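PDB 2ZQ5: sulfotransferase from Mycobacterium tuberculosis, which probably transfers a sulfuryl group from the donor PAPS to an acceptor substrate. Local coordinates for residues 72-76 with 125-129; 119-123 with 166-172; 239-243 with 303-307; 290-294 with 376-381. Numbering follows the deposited sequence.

From the N terminus, helix 55-81 meets the loop that follows helix 122-126 in contact 1, closing a loop that contains strands 94-97 and 117-119 of the parallel sheet. Contact 2 opens within that loop, at the end of edge strand 117-119, and runs to 166-172, so contacts 1 and 2 cross; both use helix 122-126 and they touch through Gln129 and Trp123. Farther along, contact 3 joins helix 239-245 to the C-terminal part of helix 282-304 and the residues after it, beside the other edge strand, 312-316. Contact 4 starts in the middle of helix 282-304, crosses contact 3 and ties the C-terminal helix 374-380 to helix 282-304.

Contact 1: residues 72-76 with 125-129; sequences RLLSQ and AEYPQ
Helical throughout, residues 72-76 belong to the long helix 55-81; residues 125-126 end helix 122-126, and Tyr127 (phi/psi -138/79) leaves it for extended Pro128 (-49/128) and Gln129. Arg72 points away from 125-129, and its guanidinium forms a salt bridge with Asp34. Leu74 is the main apolar contact residue, its CA-CB bond directed toward the loop. In its mt rotamer, a common one for leucine in helices, it sets CD1 4.0 Å from the centroid of the Tyr127 ring, a CH-pi contact over the face, and CD2 3.8 Å from Tyr127 CZ. Leu74 CB lies 4.1 Å from Pro128 CD, so the methyls pack on the flat Tyr127 ring and CB against the puckered Pro128 ring. Next comes Ser75, small enough for close approach: Ser75 CA is 5.4 Å from Pro128 CA. Ser75 OG is 3.2 Å from Pro128 CB, while its polar partners are Asn215 and Gln180. With no direct hydrogen bond across, a water bridges the backbones, donating to Leu74 O at 2.8 Å and Pro128 O at 3.0 Å. This is helix-to-loop packing, in which helix 206-219 touches both Ser75 and Pro128, and helix 141-156 meets Tyr127 and Gln129.

Contact 2: residues 119-123 with 166-172; sequences GLHMW and MAAYELE
This is a backbone-paired contact between the link from edge strand 117-119 to helix 122-126 and the loop 166-172, which precedes helix 175-178. His121 and Leu171 form a single antiparallel bridge, a non-hydrogen-bonded pair, CA to CA 4.5 Å; Glu172 N donates to Leu120 O and Met122 N to Glu170 O, each at 2.8 Å. Leu120 (phi/psi -83/86) centres an inverse gamma turn. A type I turn from Ala167 to Glu170 presents Ala168 O to Trp123 N at 3.1 Å, and a weak bond joins His121 ND1 to Tyr169 O at 3.4 Å. Gly119 suits its place because a CB would clash with Leu171 CD2. Flexible Met122 (tmm) reaches along the loop, with CG 4.0 Å from Met166 CB and 3.6 Å from Glu172 CG, and CE 3.8 Å from Ala168 CB. Small Ala168 leaves room for Trp123, CB to CB 4.1 Å; the indole (chi1 p) makes edge-to-face contacts with Trp137 and Tyr143. Glu172 turns its carboxylate to Gln176. His121 is the N-cap of helix 122-126; the Met122 and Trp123 amides, lacking helical acceptors, bond loop carbonyls at this strand-to-helix connection beside the parallel beta sheet of the alpha/beta sulfotransferase fold.

Contact 3: residues 239-243 with 303-307; sequences LDALM and ARAKY
Beside edge strand 312-316 of the sulfotransferase fold's parallel sheet, the C-terminal part of helix 282-304 and the residues after it pack on residues 239-243 of helix 239-245. Ala303 comes first, its CA 6.4 Å from Leu239 CA and its small CB methyl 4.1 Å from Leu239 CB. Arg304 starts a type I turn ending at Tyr307. Arg304 CB lies 3.8 Å from Leu239 CD2 while its extended chain leads away to a salt bridge with Asp314. Lys306 (chi1 p) curls back so that NZ makes a salt bridge to Asp240 OD1 at 2.8 Å and donates to Ala303 O at 3.2 Å. Tyr307 (chi1 m) brings an apolar ring and a polar end: Met243 CG sits over the ring face, 3.7 Å from its centroid, and Met243 SD (mmm) adds a Met-aromatic contact 4.9 Å from that centroid. The Tyr307 OH donates to Asp240 OD1 at 2.7 Å and accepts from a water, 2.6 Å away, that also donates to Asp240 O at 2.8 Å.

Contact 4: residues 290-294 with 376-381; sequences MDTWS and MVKERF
Residues 290-294 and 376-380 are both helical, their short axes 11.1 Å apart at closest approach and inclined by 34° with N-to-C directions roughly parallel (signed crossing angle -34°). The second helix ends at Phe381, which leaves helical geometry (phi/psi -102/21) and has its CA 6.0 Å from that of Ser294. The contact packs C-terminal helix 374-380 against the middle of helix 282-304 in the sulfotransferase fold. At this wide axial separation, long side chains fill the gap. Met290 (mmm) extends an unbranched, flexible chain: CE lies 3.6 Å from Arg380 CB and 4.2 Å from Met376 CB, SD lies 4.0 Å from Val377 CG2, and a Met-aromatic contact puts SD at the edge of the Phe381 ring, 5.2 Å from its centroid. Phe381 (chi1 m) inserts its flat ring beside the first helix; CZ is 4.0 Å from Trp293 CB, and small Ser294 places CB over the ring face, 4.2 Å from the centroid. Met262 of helix 262-272 touches both Met290 and Phe381. Along the exposed border, Arg380 (chi1 t, chi2 p) reaches Asp291 in a long salt bridge, NH2 to OD1 3.7 Å, although Asp291 also pairs with Arg295. Ser294 OG donates to Met290 O within its own helix at 2.7 Å, and one water donates to Ser294 OG at 2.8 Å while accepting from Arg380 NH2 at 3.2 Å.

Contact 1: residues 72-76 with 125-129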
loop_
_atom_site.group_PDB
_atom_site.type_symbol
_atom_site.label_atom_id
_atom_site.label_comp_id
_atom_site.label_asym_id
_atom_site.label_seq_id
_atom_site.Cartn_x
_atom_site.Cartn_y
_atom_site.Cartn_z
ATOM N N ARG A 72 -0.769 7.833 12.682
ATOM C CA ARG A 72 -1.467 9.095 12.476
ATOM C C ARG A 72 -0.927 10.123 13.476
ATOM O O ARG A 72 -0.615 11.258 13.112
ATOM C CB ARG A 72 -2.974 8.904 12.681
ATOM C CG ARG A 72 -3.793 10.121 12.303
ATOM C CD ARG A 72 -5.273 9.959 12.649
ATOM N NE ARG A 72 -6.000 11.169 12.278
ATOM C CZ ARG A 72 -6.428 11.443 11.048
ATOM N NH1 ARG A 72 -6.224 10.583 10.058
ATOM N NH2 ARG A 72 -7.014 12.605 10.799
ATOM N N LEU A 73 -0.811 9.713 14.736
ATOM C CA LEU A 73 -0.295 10.587 15.789
ATOM C C LEU A 73 1.137 11.027 15.504
ATOM O O LEU A 73 1.485 12.189 15.717
ATOM C CB LEU A 73 -0.338 9.877 17.144
ATOM C CG LEU A 73 -1.706 9.678 17.801
ATOM C CD1 LEU A 73 -1.579 8.691 18.953
ATOM C CD2 LEU A 73 -2.249 11.019 18.287
ATOM N N LEU A 74 1.968 10.100 15.034
ATOM C CA LEU A 74 3.362 10.414 14.733
ATOM C C LEU A 74 3.476 11.439 13.610
ATOM O O LEU A 74 4.301 12.348 13.683
ATOM C CB LEU A 74 4.137 9.144 14.360
ATOM C CG LEU A 74 4.341 8.126 15.491
ATOM C CD1 LEU A 74 4.960 6.851 14.933
ATOM C CD2 LEU A 74 5.230 8.721 16.575
ATOM N N SER A 75 2.655 11.299 12.575
ATOM C CA SER A 75 2.688 12.253 11.467
ATOM C C SER A 75 2.230 13.635 11.925
ATOM O O SER A 75 2.842 14.644 11.575
ATOM C CB SER A 75 1.800 11.779 10.310
ATOM O OG SER A 75 2.456 10.794 9.529
ATOM N N GLN A 76 1.154 13.682 12.705
ATOM C CA GLN A 76 0.630 14.953 13.200
ATOM C C GLN A 76 1.706 15.689 13.997
ATOM O O GLN A 76 1.907 16.896 13.830
ATOM C CB GLN A 76 -0.600 14.714 14.078
ATOM C CG GLN A 76 -1.297 15.988 14.535
ATOM C CD GLN A 76 -1.672 16.890 13.376
ATOM O OE1 GLN A 76 -2.296 16.451 12.412
ATOM N NE2 GLN A 76 -1.288 18.161 13.465
ATOM N N ALA A 125 7.847 4.879 6.922
ATOM C CA ALA A 125 6.407 4.699 6.772
ATOM C C ALA A 125 5.860 4.274 8.134
ATOM O O ALA A 125 4.737 4.616 8.503
ATOM C CB ALA A 125 6.114 3.632 5.728
ATOM N N GLU A 126 6.665 3.522 8.881
ATOM C CA GLU A 126 6.265 3.068 10.209
ATOM C C GLU A 126 6.408 4.211 11.208
ATOM O O GLU A 126 5.657 4.294 12.181
ATOM C CB GLU A 126 7.138 1.895 10.665
ATOM C CG GLU A 126 6.930 0.587 9.910
ATOM C CD GLU A 126 5.702 -0.180 10.371
ATOM O OE1 GLU A 126 5.163 0.146 11.449
ATOM O OE2 GLU A 126 5.284 -1.121 9.660
ATOM N N TYR A 127 7.372 5.092 10.958
ATOM C CA TYR A 127 7.630 6.219 11.847
ATOM C C TYR A 127 7.901 7.488 11.029
ATOM O O TYR A 127 9.050 7.895 10.850
ATOM C CB TYR A 127 8.833 5.888 12.730
ATOM C CG TYR A 127 8.872 6.625 14.044
ATOM C CD1 TYR A 127 8.850 5.930 15.252
ATOM C CD2 TYR A 127 8.955 8.015 14.084
ATOM C CE1 TYR A 127 8.916 6.600 16.469
ATOM C CE2 TYR A 127 9.021 8.697 15.297
ATOM C CZ TYR A 127 9.003 7.982 16.484
ATOM O OH TYR A 127 9.081 8.652 17.684
ATOM N N PRO A 128 6.835 8.129 10.523
ATOM C CA PRO A 128 6.944 9.350 9.718
ATOM C C PRO A 128 7.845 10.418 10.330
ATOM O O PRO A 128 7.681 10.801 11.493
ATOM C CB PRO A 128 5.494 9.806 9.595
ATOM C CG PRO A 128 4.752 8.502 9.573
ATOM C CD PRO A 128 5.423 7.740 10.691
ATOM N N GLN A 129 8.788 10.895 9.526
ATOM C CA GLN A 129 9.752 11.908 9.941
ATOM C C GLN A 129 10.627 12.228 8.738
ATOM O O GLN A 129 10.641 11.485 7.759
ATOM C CB GLN A 129 10.639 11.356 11.055
ATOM C CG GLN A 129 11.437 10.133 10.616
ATOM C CD GLN A 129 12.191 9.470 11.746
ATOM O OE1 GLN A 129 13.192 9.991 12.236
ATOM N NE2 GLN A 129 11.709 8.308 12.170
HETATM O O HOH W 1 6.967 11.665 14.290
#

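Contact 2: residues 119-123 with 166-172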
loop_
_atom_site.group_PDB
_atom_site.type_symbol
_atom_site.label_atom_id
_atom_site.label_comp_id
_atom_site.label_asym_id
_atom_site.label_seq_id
_atom_site.Cartn_x
_atom_site.Cartn_y
_atom_site.Cartn_z
ATOM N N GLY A 119 12.121 6.837 -2.467
ATOM C CA GLY A 119 10.988 5.969 -2.204
ATOM C C GLY A 119 10.607 5.978 -0.738
ATOM O O GLY A 119 11.324 6.531 0.098
ATOM N N LEU A 120 9.478 5.351 -0.423
ATOM C CA LEU A 120 8.973 5.296 0.944
ATOM C C LEU A 120 9.628 4.186 1.755
ATOM O O LEU A 120 9.107 3.077 1.849
ATOM C CB LEU A 120 7.457 5.092 0.922
ATOM C CG LEU A 120 6.743 5.112 2.275
ATOM C CD1 LEU A 120 6.876 6.484 2.922
ATOM C CD2 LEU A 120 5.281 4.769 2.060
ATOM N N HIS A 121 10.771 4.486 2.355
ATOM C CA HIS A 121 11.472 3.488 3.150
ATOM C C HIS A 121 10.582 2.992 4.276
ATOM O O HIS A 121 9.913 3.771 4.953
ATOM C CB HIS A 121 12.769 4.081 3.695
ATOM C CG HIS A 121 13.664 4.615 2.624
ATOM N ND1 HIS A 121 14.415 3.799 1.804
ATOM C CD2 HIS A 121 13.852 5.876 2.174
ATOM C CE1 HIS A 121 15.024 4.537 0.893
ATOM N NE2 HIS A 121 14.698 5.801 1.095
ATOM N N MET A 122 10.586 1.679 4.461
ATOM C CA MET A 122 9.776 1.023 5.469
ATOM C C MET A 122 9.784 1.704 6.839
ATOM O O MET A 122 8.726 2.019 7.384
ATOM C CB MET A 122 10.234 -0.437 5.599
ATOM C CG MET A 122 9.276 -1.371 6.322
ATOM S SD MET A 122 8.990 -0.977 8.050
ATOM C CE MET A 122 10.572 -1.158 8.713
ATOM N N TRP A 123 10.964 1.951 7.398
ATOM C CA TRP A 123 11.014 2.547 8.724
ATOM C C TRP A 123 10.419 3.942 8.813
ATOM O O TRP A 123 9.951 4.353 9.874
ATOM C CB TRP A 123 12.447 2.534 9.284
ATOM C CG TRP A 123 13.427 3.526 8.709
ATOM C CD1 TRP A 123 14.005 3.500 7.470
ATOM C CD2 TRP A 123 14.001 4.645 9.395
ATOM N NE1 TRP A 123 14.909 4.530 7.345
ATOM C CE2 TRP A 123 14.926 5.248 8.513
ATOM C CE3 TRP A 123 13.825 5.194 10.673
ATOM C CZ2 TRP A 123 15.676 6.377 8.871
ATOM C CZ3 TRP A 123 14.571 6.316 11.029
ATOM C CH2 TRP A 123 15.485 6.893 10.129
ATOM N N MET A 166 8.915 -6.495 6.618
ATOM C CA MET A 166 9.837 -6.065 5.578
ATOM C C MET A 166 11.081 -5.453 6.212
ATOM O O MET A 166 11.024 -4.942 7.332
ATOM C CB MET A 166 9.131 -5.036 4.693
ATOM C CG MET A 166 9.973 -4.421 3.597
ATOM S SD MET A 166 9.026 -3.171 2.701
ATOM C CE MET A 166 8.356 -4.149 1.359
ATOM N N ALA A 167 12.207 -5.512 5.505
ATOM C CA ALA A 167 13.443 -4.932 6.022
ATOM C C ALA A 167 13.215 -3.434 6.189
ATOM O O ALA A 167 12.557 -2.807 5.360
ATOM C CB ALA A 167 14.593 -5.188 5.057
ATOM N N ALA A 168 13.767 -2.867 7.256
ATOM C CA ALA A 168 13.606 -1.447 7.553
ATOM C C ALA A 168 14.013 -0.507 6.424
ATOM O O ALA A 168 13.462 0.586 6.293
ATOM C CB ALA A 168 14.383 -1.094 8.822
ATOM N N TYR A 169 14.965 -0.928 5.599
ATOM C CA TYR A 169 15.446 -0.088 4.506
ATOM C C TYR A 169 14.747 -0.312 3.166
ATOM O O TYR A 169 14.981 0.428 2.212
ATOM C CB TYR A 169 16.952 -0.299 4.336
ATOM C CG TYR A 169 17.319 -1.735 4.056
ATOM C CD1 TYR A 169 17.186 -2.273 2.777
ATOM C CD2 TYR A 169 17.764 -2.572 5.081
ATOM C CE1 TYR A 169 17.486 -3.608 2.523
ATOM C CE2 TYR A 169 18.064 -3.908 4.838
ATOM C CZ TYR A 169 17.924 -4.418 3.558
ATOM O OH TYR A 169 18.225 -5.738 3.311
ATOM N N GLU A 170 13.895 -1.329 3.094
ATOM C CA GLU A 170 13.181 -1.634 1.856
ATOM C C GLU A 170 12.051 -0.645 1.593
ATOM O O GLU A 170 11.529 -0.028 2.517
ATOM C CB GLU A 170 12.606 -3.049 1.909
ATOM C CG GLU A 170 13.635 -4.159 1.778
ATOM C CD GLU A 170 12.995 -5.536 1.765
ATOM O OE1 GLU A 170 12.511 -5.985 2.825
ATOM O OE2 GLU A 170 12.966 -6.167 0.688
ATOM N N LEU A 171 11.670 -0.503 0.327
ATOM C CA LEU A 171 10.594 0.415 -0.035
ATOM C C LEU A 171 9.224 -0.192 0.247
ATOM O O LEU A 171 8.947 -1.336 -0.122
ATOM C CB LEU A 171 10.704 0.811 -1.510
ATOM C CG LEU A 171 12.017 1.484 -1.933
ATOM C CD1 LEU A 171 11.906 1.940 -3.376
ATOM C CD2 LEU A 171 12.311 2.675 -1.033
ATOM N N GLU A 172 8.377 0.590 0.905
ATOM C CA GLU A 172 7.031 0.169 1.278
ATOM C C GLU A 172 5.944 0.747 0.377
ATOM O O GLU A 172 6.151 1.746 -0.316
ATOM C CB GLU A 172 6.736 0.589 2.723
ATOM C CG GLU A 172 6.836 -0.513 3.762
ATOM C CD GLU A 172 5.750 -1.566 3.615
ATOM O OE1 GLU A 172 5.547 -2.331 4.578
ATOM O OE2 GLU A 172 5.111 -1.642 2.541
#

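Contact 3: residues 239-243 with 303-307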
loop_
_atom_site.group_PDB
_atom_site.type_symbol
_atom_site.label_atom_id
_atom_site.label_comp_id
_atom_site.label_asym_id
_atom_site.label_seq_id
_atom_site.Cartn_x
_atom_site.Cartn_y
_atom_site.Cartn_z
ATOM N N LEU A 239 -7.668 6.813 -8.770
ATOM C CA LEU A 239 -6.954 7.620 -9.741
ATOM C C LEU A 239 -7.404 9.079 -9.768
ATOM O O LEU A 239 -6.571 9.975 -9.905
ATOM C CB LEU A 239 -7.076 7.008 -11.135
ATOM C CG LEU A 239 -6.294 7.752 -12.219
ATOM C CD1 LEU A 239 -4.812 7.804 -11.859
ATOM C CD2 LEU A 239 -6.504 7.056 -13.556
ATOM N N ASP A 240 -8.704 9.337 -9.641
ATOM C CA ASP A 240 -9.156 10.725 -9.659
ATOM C C ASP A 240 -8.564 11.504 -8.491
ATOM O O ASP A 240 -8.150 12.651 -8.655
ATOM C CB ASP A 240 -10.686 10.826 -9.625
ATOM C CG ASP A 240 -11.337 10.342 -10.912
ATOM O OD1 ASP A 240 -10.793 10.612 -12.003
ATOM O OD2 ASP A 240 -12.405 9.702 -10.830
ATOM N N ALA A 241 -8.513 10.884 -7.313
ATOM C CA ALA A 241 -7.951 11.547 -6.143
ATOM C C ALA A 241 -6.456 11.747 -6.341
ATOM O O ALA A 241 -5.893 12.775 -5.957
ATOM C CB ALA A 241 -8.206 10.716 -4.887
ATOM N N LEU A 242 -5.816 10.751 -6.941
ATOM C CA LEU A 242 -4.391 10.813 -7.203
ATOM C C LEU A 242 -4.083 11.994 -8.121
ATOM O O LEU A 242 -3.209 12.809 -7.819
ATOM C CB LEU A 242 -3.936 9.492 -7.837
ATOM C CG LEU A 242 -2.439 9.219 -8.017
ATOM C CD1 LEU A 242 -2.240 7.729 -8.252
ATOM C CD2 LEU A 242 -1.872 10.032 -9.172
ATOM N N MET A 243 -4.809 12.099 -9.230
ATOM C CA MET A 243 -4.576 13.193 -10.169
ATOM C C MET A 243 -4.957 14.557 -9.595
ATOM O O MET A 243 -4.341 15.564 -9.936
ATOM C CB MET A 243 -5.331 12.946 -11.481
ATOM C CG MET A 243 -4.912 11.672 -12.209
ATOM S SD MET A 243 -3.139 11.597 -12.582
ATOM C CE MET A 243 -3.079 12.474 -14.127
ATOM N N ALA A 303 -11.564 5.791 -15.036
ATOM C CA ALA A 303 -11.028 7.084 -14.638
ATOM C C ALA A 303 -9.883 7.587 -15.510
ATOM O O ALA A 303 -9.764 8.782 -15.765
ATOM C CB ALA A 303 -10.577 7.027 -13.184
ATOM N N ARG A 304 -9.042 6.669 -15.964
ATOM C CA ARG A 304 -7.890 7.016 -16.787
ATOM C C ARG A 304 -8.248 7.730 -18.092
ATOM O O ARG A 304 -7.493 8.576 -18.573
ATOM C CB ARG A 304 -7.101 5.740 -17.076
ATOM C CG ARG A 304 -5.917 5.879 -18.008
ATOM C CD ARG A 304 -5.258 4.521 -18.167
ATOM N NE ARG A 304 -4.172 4.532 -19.137
ATOM C CZ ARG A 304 -3.376 3.495 -19.365
ATOM N NH1 ARG A 304 -3.550 2.365 -18.689
ATOM N NH2 ARG A 304 -2.407 3.587 -20.263
ATOM N N ALA A 305 -9.404 7.398 -18.653
ATOM C CA ALA A 305 -9.837 7.990 -19.916
ATOM C C ALA A 305 -9.891 9.519 -19.959
ATOM O O ALA A 305 -9.626 10.119 -21.002
ATOM C CB ALA A 305 -11.199 7.415 -20.308
ATOM N N LYS A 306 -10.218 10.156 -18.838
ATOM C CA LYS A 306 -10.331 11.614 -18.811
ATOM C C LYS A 306 -9.011 12.366 -18.699
ATOM O O LYS A 306 -8.992 13.595 -18.769
ATOM C CB LYS A 306 -11.229 12.057 -17.654
ATOM C CG LYS A 306 -10.521 12.085 -16.312
ATOM C CD LYS A 306 -11.393 12.684 -15.220
ATOM C CE LYS A 306 -12.576 11.789 -14.916
ATOM N NZ LYS A 306 -12.112 10.447 -14.483
ATOM N N TYR A 307 -7.910 11.643 -18.527
ATOM C CA TYR A 307 -6.614 12.292 -18.377
ATOM C C TYR A 307 -5.723 12.162 -19.603
ATOM O O TYR A 307 -6.001 11.382 -20.509
ATOM C CB TYR A 307 -5.902 11.735 -17.140
ATOM C CG TYR A 307 -6.701 11.955 -15.878
ATOM C CD1 TYR A 307 -6.851 13.232 -15.343
ATOM C CD2 TYR A 307 -7.371 10.899 -15.258
ATOM C CE1 TYR A 307 -7.652 13.460 -14.231
ATOM C CE2 TYR A 307 -8.177 11.115 -14.142
ATOM C CZ TYR A 307 -8.317 12.400 -13.636
ATOM O OH TYR A 307 -9.146 12.639 -12.563
HETATM O O HOH W 2 -9.082 14.428 -10.612
#

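Contact 4: residues 290-294 with 376-381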
loop_
_atom_site.group_PDB
_atom_site.type_symbol
_atom_site.label_atom_id
_atom_site.label_comp_id
_atom_site.label_asym_id
_atom_site.label_seq_id
_atom_site.Cartn_x
_atom_site.Cartn_y
_atom_site.Cartn_z
ATOM N N MET A 290 -12.198 -11.825 -6.465
ATOM C CA MET A 290 -12.761 -11.605 -7.789
ATOM C C MET A 290 -13.451 -10.246 -7.825
ATOM O O MET A 290 -13.328 -9.502 -8.797
ATOM C CB MET A 290 -13.766 -12.709 -8.127
ATOM C CG MET A 290 -13.138 -14.058 -8.450
ATOM S SD MET A 290 -12.565 -14.190 -10.160
ATOM C CE MET A 290 -14.107 -14.597 -10.981
ATOM N N ASP A 291 -14.170 -9.921 -6.756
ATOM C CA ASP A 291 -14.876 -8.650 -6.683
ATOM C C ASP A 291 -13.922 -7.469 -6.546
ATOM O O ASP A 291 -13.975 -6.520 -7.332
ATOM C CB ASP A 291 -15.849 -8.647 -5.502
ATOM C CG ASP A 291 -16.490 -7.290 -5.285
ATOM O OD1 ASP A 291 -17.082 -6.749 -6.243
ATOM O OD2 ASP A 291 -16.401 -6.764 -4.157
ATOM N N THR A 292 -13.047 -7.532 -5.548
ATOM C CA THR A 292 -12.095 -6.457 -5.300
ATOM C C THR A 292 -11.254 -6.050 -6.497
ATOM O O THR A 292 -11.233 -4.879 -6.883
ATOM C CB THR A 292 -11.131 -6.825 -4.155
ATOM O OG1 THR A 292 -11.875 -6.979 -2.944
ATOM C CG2 THR A 292 -10.072 -5.742 -3.963
ATOM N N TRP A 293 -10.562 -7.012 -7.096
ATOM C CA TRP A 293 -9.681 -6.692 -8.206
ATOM C C TRP A 293 -10.339 -6.403 -9.544
ATOM O O TRP A 293 -9.757 -5.696 -10.370
ATOM C CB TRP A 293 -8.600 -7.770 -8.308
ATOM C CG TRP A 293 -7.880 -7.876 -6.993
ATOM C CD1 TRP A 293 -7.877 -8.941 -6.142
ATOM C CD2 TRP A 293 -7.211 -6.810 -6.302
ATOM N NE1 TRP A 293 -7.264 -8.603 -4.957
ATOM C CE2 TRP A 293 -6.845 -7.300 -5.029
ATOM C CE3 TRP A 293 -6.894 -5.484 -6.633
ATOM C CZ2 TRP A 293 -6.180 -6.512 -4.084
ATOM C CZ3 TRP A 293 -6.231 -4.699 -5.693
ATOM C CH2 TRP A 293 -5.882 -5.218 -4.433
ATOM N N SER A 294 -11.541 -6.922 -9.777
ATOM C CA SER A 294 -12.205 -6.596 -11.032
ATOM C C SER A 294 -12.690 -5.151 -10.912
ATOM O O SER A 294 -12.700 -4.410 -11.893
ATOM C CB SER A 294 -13.368 -7.557 -11.325
ATOM O OG SER A 294 -14.362 -7.545 -10.319
ATOM N N MET A 376 -14.373 -18.674 -15.143
ATOM C CA MET A 376 -14.941 -17.620 -14.313
ATOM C C MET A 376 -14.015 -16.416 -14.247
ATOM O O MET A 376 -14.464 -15.276 -14.334
ATOM C CB MET A 376 -15.204 -18.127 -12.891
ATOM C CG MET A 376 -16.387 -19.068 -12.771
ATOM S SD MET A 376 -16.467 -19.851 -11.153
ATOM C CE MET A 376 -17.084 -18.496 -10.144
ATOM N N VAL A 377 -12.720 -16.667 -14.100
ATOM C CA VAL A 377 -11.772 -15.565 -14.006
ATOM C C VAL A 377 -11.643 -14.815 -15.332
ATOM O O VAL A 377 -11.642 -13.585 -15.354
ATOM C CB VAL A 377 -10.387 -16.058 -13.544
ATOM C CG1 VAL A 377 -9.469 -14.868 -13.291
ATOM C CG2 VAL A 377 -10.529 -16.876 -12.272
ATOM N N LYS A 378 -11.548 -15.546 -16.440
ATOM C CA LYS A 378 -11.433 -14.890 -17.741
ATOM C C LYS A 378 -12.673 -14.053 -18.032
ATOM O O LYS A 378 -12.582 -12.987 -18.645
ATOM C CB LYS A 378 -11.224 -15.921 -18.854
ATOM C CG LYS A 378 -9.837 -16.548 -18.847
ATOM C CD LYS A 378 -9.633 -17.493 -20.028
ATOM C CE LYS A 378 -10.531 -18.716 -19.925
ATOM N NZ LYS A 378 -10.302 -19.673 -21.046
ATOM N N GLU A 379 -13.829 -14.538 -17.587
ATOM C CA GLU A 379 -15.091 -13.830 -17.782
ATOM C C GLU A 379 -15.153 -12.544 -16.949
ATOM O O GLU A 379 -15.446 -11.470 -17.475
ATOM C CB GLU A 379 -16.260 -14.750 -17.403
ATOM C CG GLU A 379 -17.605 -14.048 -17.221
ATOM C CD GLU A 379 -18.312 -13.728 -18.526
ATOM O OE1 GLU A 379 -17.706 -13.874 -19.609
ATOM O OE2 GLU A 379 -19.492 -13.322 -18.466
ATOM N N ARG A 380 -14.870 -12.657 -15.652
ATOM C CA ARG A 380 -14.919 -11.506 -14.755
ATOM C C ARG A 380 -13.913 -10.427 -15.149
ATOM O O ARG A 380 -14.176 -9.235 -14.999
ATOM C CB ARG A 380 -14.653 -11.957 -13.312
ATOM C CG ARG A 380 -14.961 -10.901 -12.248
ATOM C CD ARG A 380 -16.445 -10.549 -12.246
ATOM N NE ARG A 380 -16.828 -9.660 -11.153
ATOM C CZ ARG A 380 -17.017 -10.046 -9.894
ATOM N NH1 ARG A 380 -16.862 -11.319 -9.554
ATOM N NH2 ARG A 380 -17.369 -9.158 -8.976
ATOM N N PHE A 381 -12.766 -10.852 -15.668
ATOM C CA PHE A 381 -11.727 -9.912 -16.059
ATOM C C PHE A 381 -11.621 -9.635 -17.553
ATOM O O PHE A 381 -10.589 -9.166 -18.032
ATOM C CB PHE A 381 -10.388 -10.389 -15.490
ATOM C CG PHE A 381 -10.311 -10.275 -13.993
ATOM C CD1 PHE A 381 -9.815 -9.119 -13.400
ATOM C CD2 PHE A 381 -10.813 -11.285 -13.175
ATOM C CE1 PHE A 381 -9.826 -8.963 -12.016
ATOM C CE2 PHE A 381 -10.831 -11.144 -11.787
ATOM C CZ PHE A 381 -10.337 -9.978 -11.205
HETATM O O HOH W 3 -16.768 -6.216 -10.203
#